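Local coordinates for cupin 2, conserved barrel domain protein (Shewanella frigidimarina, PDB 2PFW) that is of unknown function but belongs to the cupin beta-barrel superfamily, most like the KdgF-type cupins, which probably act on sugar-acid substrates, at residues A51-Q56 and F104-E109. Sequence-based numbering, arbitrary orientation.
Sequences AHRHSQ and FSPARE. With EDO (1,2-ethanediol), chain C.
Three oxygens grip Ser105 OG: Glu33 O of its own chain, and Glu33 O and Ser105 OG of the second subunit. Small hydroxyls suit this cupin-barrel face, because Ser55 beside it likewise bonds to Glu33 and Asn31 of that subunit. Between the antiparallel strands, Ser55 N donates to Ser105 O (2.9 Å) in the carbonyl plane, while Ser105 N approaches Ser55 O from 44° above its plane. Beyond the pair, the cis peptide before Pro106, a bond type that proline tolerates best, turns the chain around the imidazole of His54. That flat ring can take different neighbours on face and edge: Arg108 CD lies over its face, 3.3 Å from the centroid as a CH-pi contact, because the bend at chi2 (-87°) carries CD over the ring, and Pro106 O reaches its edge, 3.3 Å from His54 CD2. An alanine here would probably leave Arg108 and the Pro106 turn poorly packed, since both ring face and edge would be gone. Arg108 NH1 continues to His52 CD2 (3.5 Å), while NH2 of the same guanidinium forms the salt bridge with Asp110. His52, Gln56 and His90 probably correspond to metal-binding positions of many cupins, Gln56 standing where a glutamate is usual. Phe104 turns its edge toward the face of His52, planes 83° apart, and runs alongside the extended Gln56, whose OE1 meets the ring edge 3.0 Å from Phe104 CE1.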
ATOM      1  N   ALA A  51     -14.398   5.851  11.811  1.00 28.83           N
ATOM      2  CA  ALA A  51     -13.544   7.025  11.652  1.00 22.45           C
ATOM      3  C   ALA A  51     -12.326   6.895  12.568  1.00 15.89           C
ATOM      4  O   ALA A  51     -12.358   6.184  13.570  1.00 13.60           O
ATOM      5  CB  ALA A  51     -14.272   8.327  11.934  1.00 20.47           C
ATOM      6  N   HIS A  52     -11.248   7.591  12.204  1.00 21.42           N
ATOM      7  CA  HIS A  52     -10.041   7.567  13.038  1.00 20.36           C
ATOM      8  C   HIS A  52      -9.117   8.716  12.658  1.00 17.19           C
ATOM      9  O   HIS A  52      -9.250   9.338  11.600  1.00 18.53           O
ATOM     10  CB  HIS A  52      -9.352   6.208  12.931  1.00 20.85           C
ATOM     11  CG  HIS A  52      -9.238   5.655  11.546  1.00 20.82           C
ATOM     12  ND1 HIS A  52      -8.602   6.332  10.531  1.00 23.19           N
ATOM     13  CD2 HIS A  52      -9.667   4.492  10.996  1.00 23.35           C
ATOM     14  CE1 HIS A  52      -8.648   5.616   9.419  1.00 22.80           C
ATOM     15  NE2 HIS A  52      -9.289   4.492   9.676  1.00 22.11           N
ATOM     16  N   ARG A  53      -8.163   9.038  13.534  1.00 21.50           N
ATOM     17  CA  ARG A  53      -7.264  10.162  13.265  1.00 21.75           C
ATOM     18  C   ARG A  53      -6.332   9.847  12.095  1.00 16.17           C
ATOM     19  O   ARG A  53      -6.035  10.707  11.271  1.00 20.59           O
ATOM     20  CB  ARG A  53      -6.440  10.507  14.504  1.00 22.16           C
ATOM     21  CG  ARG A  53      -5.555   9.384  15.031  1.00 23.39           C
ATOM     22  CD  ARG A  53      -4.887   9.816  16.329  1.00 29.03           C
ATOM     23  NE  ARG A  53      -3.895   8.879  16.822  1.00 21.99           N
ATOM     24  CZ  ARG A  53      -4.106   7.825  17.584  1.00 26.53           C
ATOM     25  NH1 ARG A  53      -5.328   7.506  17.993  1.00 39.86           N
ATOM     26  NH2 ARG A  53      -3.086   7.058  17.957  1.00 36.96           N
ATOM     27  N   HIS A  54      -5.877   8.606  12.038  1.00 21.12           N
ATOM     28  CA  HIS A  54      -4.873   8.171  11.075  1.00 21.15           C
ATOM     29  C   HIS A  54      -5.242   8.530   9.645  1.00 21.25           C
ATOM     30  O   HIS A  54      -6.394   8.366   9.222  1.00 27.33           O
ATOM     31  CB  HIS A  54      -4.675   6.657  11.183  1.00 20.78           C
ATOM     32  CG  HIS A  54      -4.398   6.151  12.559  1.00 21.31           C
ATOM     33  ND1 HIS A  54      -5.381   5.984  13.510  1.00 24.81           N
ATOM     34  CD2 HIS A  54      -3.242   5.762  13.151  1.00 25.69           C
ATOM     35  CE1 HIS A  54      -4.850   5.520  14.627  1.00 25.21           C
ATOM     36  NE2 HIS A  54      -3.548   5.379  14.433  1.00 28.40           N
ATOM     37  N   SER A  55      -4.284   9.031   8.858  1.00 19.00           N
ATOM     38  CA  SER A  55      -4.515   9.128   7.416  1.00 17.89           C
ATOM     39  C   SER A  55      -4.566   7.709   6.851  1.00 15.86           C
ATOM     40  O   SER A  55      -3.984   6.788   7.423  1.00 13.35           O
ATOM     41  CB  SER A  55      -3.451   9.970   6.732  1.00 22.18           C
ATOM     42  OG  SER A  55      -3.766  11.348   6.802  1.00 27.55           O
ATOM     43  N   GLN A  56      -5.282   7.516   5.749  1.00 20.59           N
ATOM     44  CA  GLN A  56      -5.434   6.160   5.218  1.00 22.21           C
ATOM     45  C   GLN A  56      -5.463   6.205   3.692  1.00 21.57           C
ATOM     46  O   GLN A  56      -6.213   6.985   3.102  1.00 18.95           O
ATOM     47  CB  GLN A  56      -6.688   5.474   5.757  1.00 25.17           C
ATOM     48  CG  GLN A  56      -6.935   4.083   5.194  1.00 23.91           C
ATOM     49  CD  GLN A  56      -8.264   3.492   5.619  1.00 28.45           C
ATOM     50  OE1 GLN A  56      -8.752   3.693   6.731  1.00 28.39           O
ATOM     51  NE2 GLN A  56      -8.879   2.733   4.719  1.00 25.89           N
ATOM     52  N   PHE A 104      -1.786   3.274   6.576  1.00 20.57           N
ATOM     53  CA  PHE A 104      -2.113   4.335   7.514  1.00 23.69           C
ATOM     54  C   PHE A 104      -0.895   5.168   7.903  1.00 22.55           C
ATOM     55  O   PHE A 104       0.162   4.588   8.165  1.00 19.06           O
ATOM     56  CB  PHE A 104      -2.704   3.732   8.795  1.00 22.16           C
ATOM     57  CG  PHE A 104      -3.899   2.836   8.516  1.00 24.27           C
ATOM     58  CD1 PHE A 104      -5.155   3.395   8.339  1.00 25.34           C
ATOM     59  CD2 PHE A 104      -3.737   1.465   8.428  1.00 20.81           C
ATOM     60  CE1 PHE A 104      -6.249   2.593   8.074  1.00 26.06           C
ATOM     61  CE2 PHE A 104      -4.831   0.663   8.173  1.00 26.53           C
ATOM     62  CZ  PHE A 104      -6.082   1.226   7.996  1.00 24.11           C
ATOM     63  N   SER A 105      -1.019   6.491   7.971  1.00 19.35           N
ATOM     64  CA  SER A 105       0.003   7.277   8.657  1.00 24.37           C
ATOM     65  C   SER A 105      -0.530   7.833   9.993  1.00 26.24           C
ATOM     66  O   SER A 105      -1.580   8.524   9.759  1.00 19.69           O
ATOM     67  CB  SER A 105       0.558   8.448   7.854  1.00 23.84           C
ATOM     68  OG  SER A 105       1.672   8.972   8.580  1.00 27.08           O
ATOM     69  N   PRO A 106      -0.235   7.860  11.287  1.00 21.18           N
ATOM     70  CA  PRO A 106       0.552   7.184  12.343  1.00 24.85           C
ATOM     71  C   PRO A 106       0.353   5.683  12.116  1.00 28.83           C
ATOM     72  O   PRO A 106      -0.549   5.326  11.349  1.00 33.02           O
ATOM     73  CB  PRO A 106      -0.027   7.619  13.674  1.00 29.09           C
ATOM     74  CG  PRO A 106      -1.265   8.366  13.320  1.00 25.66           C
ATOM     75  CD  PRO A 106      -0.956   8.994  11.997  1.00 24.15           C
ATOM     76  N   ALA A 107       1.133   4.815  12.742  1.00 26.67           N
ATOM     77  CA  ALA A 107       0.733   3.414  12.827  1.00 25.89           C
ATOM     78  C   ALA A 107      -0.580   3.302  13.605  1.00 32.03           C
ATOM     79  O   ALA A 107      -0.896   4.190  14.397  1.00 33.23           O
ATOM     80  CB  ALA A 107       1.809   2.574  13.484  1.00 22.20           C
ATOM     81  N   ARG A 108      -1.325   2.230  13.379  1.00 30.44           N
ATOM     82  CA  ARG A 108      -2.456   1.872  14.225  1.00 30.31           C
ATOM     83  C   ARG A 108      -1.973   0.988  15.368  1.00 31.97           C
ATOM     84  O   ARG A 108      -1.682  -0.196  15.160  1.00 34.12           O
ATOM     85  CB  ARG A 108      -3.540   1.152  13.421  1.00 28.96           C
ATOM     86  CG  ARG A 108      -4.168   1.972  12.313  1.00 24.49           C
ATOM     87  CD  ARG A 108      -5.335   2.786  12.847  1.00 27.56           C
ATOM     88  NE  ARG A 108      -6.446   1.930  13.261  1.00 29.47           N
ATOM     89  CZ  ARG A 108      -7.418   1.492  12.476  1.00 26.65           C
ATOM     90  NH1 ARG A 108      -7.479   1.801  11.187  1.00 29.32           N
ATOM     91  NH2 ARG A 108      -8.376   0.716  12.969  1.00 32.44           N
ATOM     92  N   GLU A 109      -1.876   1.520  16.588  1.00 33.78           N
ATOM     93  CA  GLU A 109      -1.366   0.687  17.676  1.00 34.27           C
ATOM     94  C   GLU A 109      -2.250  -0.537  17.889  1.00 34.46           C
ATOM     95  O   GLU A 109      -1.794  -1.550  18.421  1.00 36.76           O
ATOM     96  CB  GLU A 109      -1.232   1.454  19.002  1.00 37.88           C
ATOM     97  CG  GLU A 109      -1.050   0.488  20.166  1.00 39.34           C
ATOM     98  CD  GLU A 109      -0.421   1.034  21.420  1.00 42.44           C
ATOM     99  OE1 GLU A 109       0.022   2.200  21.413  1.00 51.96           O
ATOM    100  OE2 GLU A 109      -0.362   0.295  22.431  1.00 43.21           O
TER
HETATM  101  C1  EDO C 116     -10.452  -0.521   5.304  1.00 29.06           C
HETATM  102  O1  EDO C 116     -10.382   0.270   4.116  1.00 30.03           O
HETATM  103  C2  EDO C 116     -10.894  -1.932   4.939  1.00 29.58           C
HETATM  104  O2  EDO C 116     -10.384  -2.859   5.903  1.00 34.82           O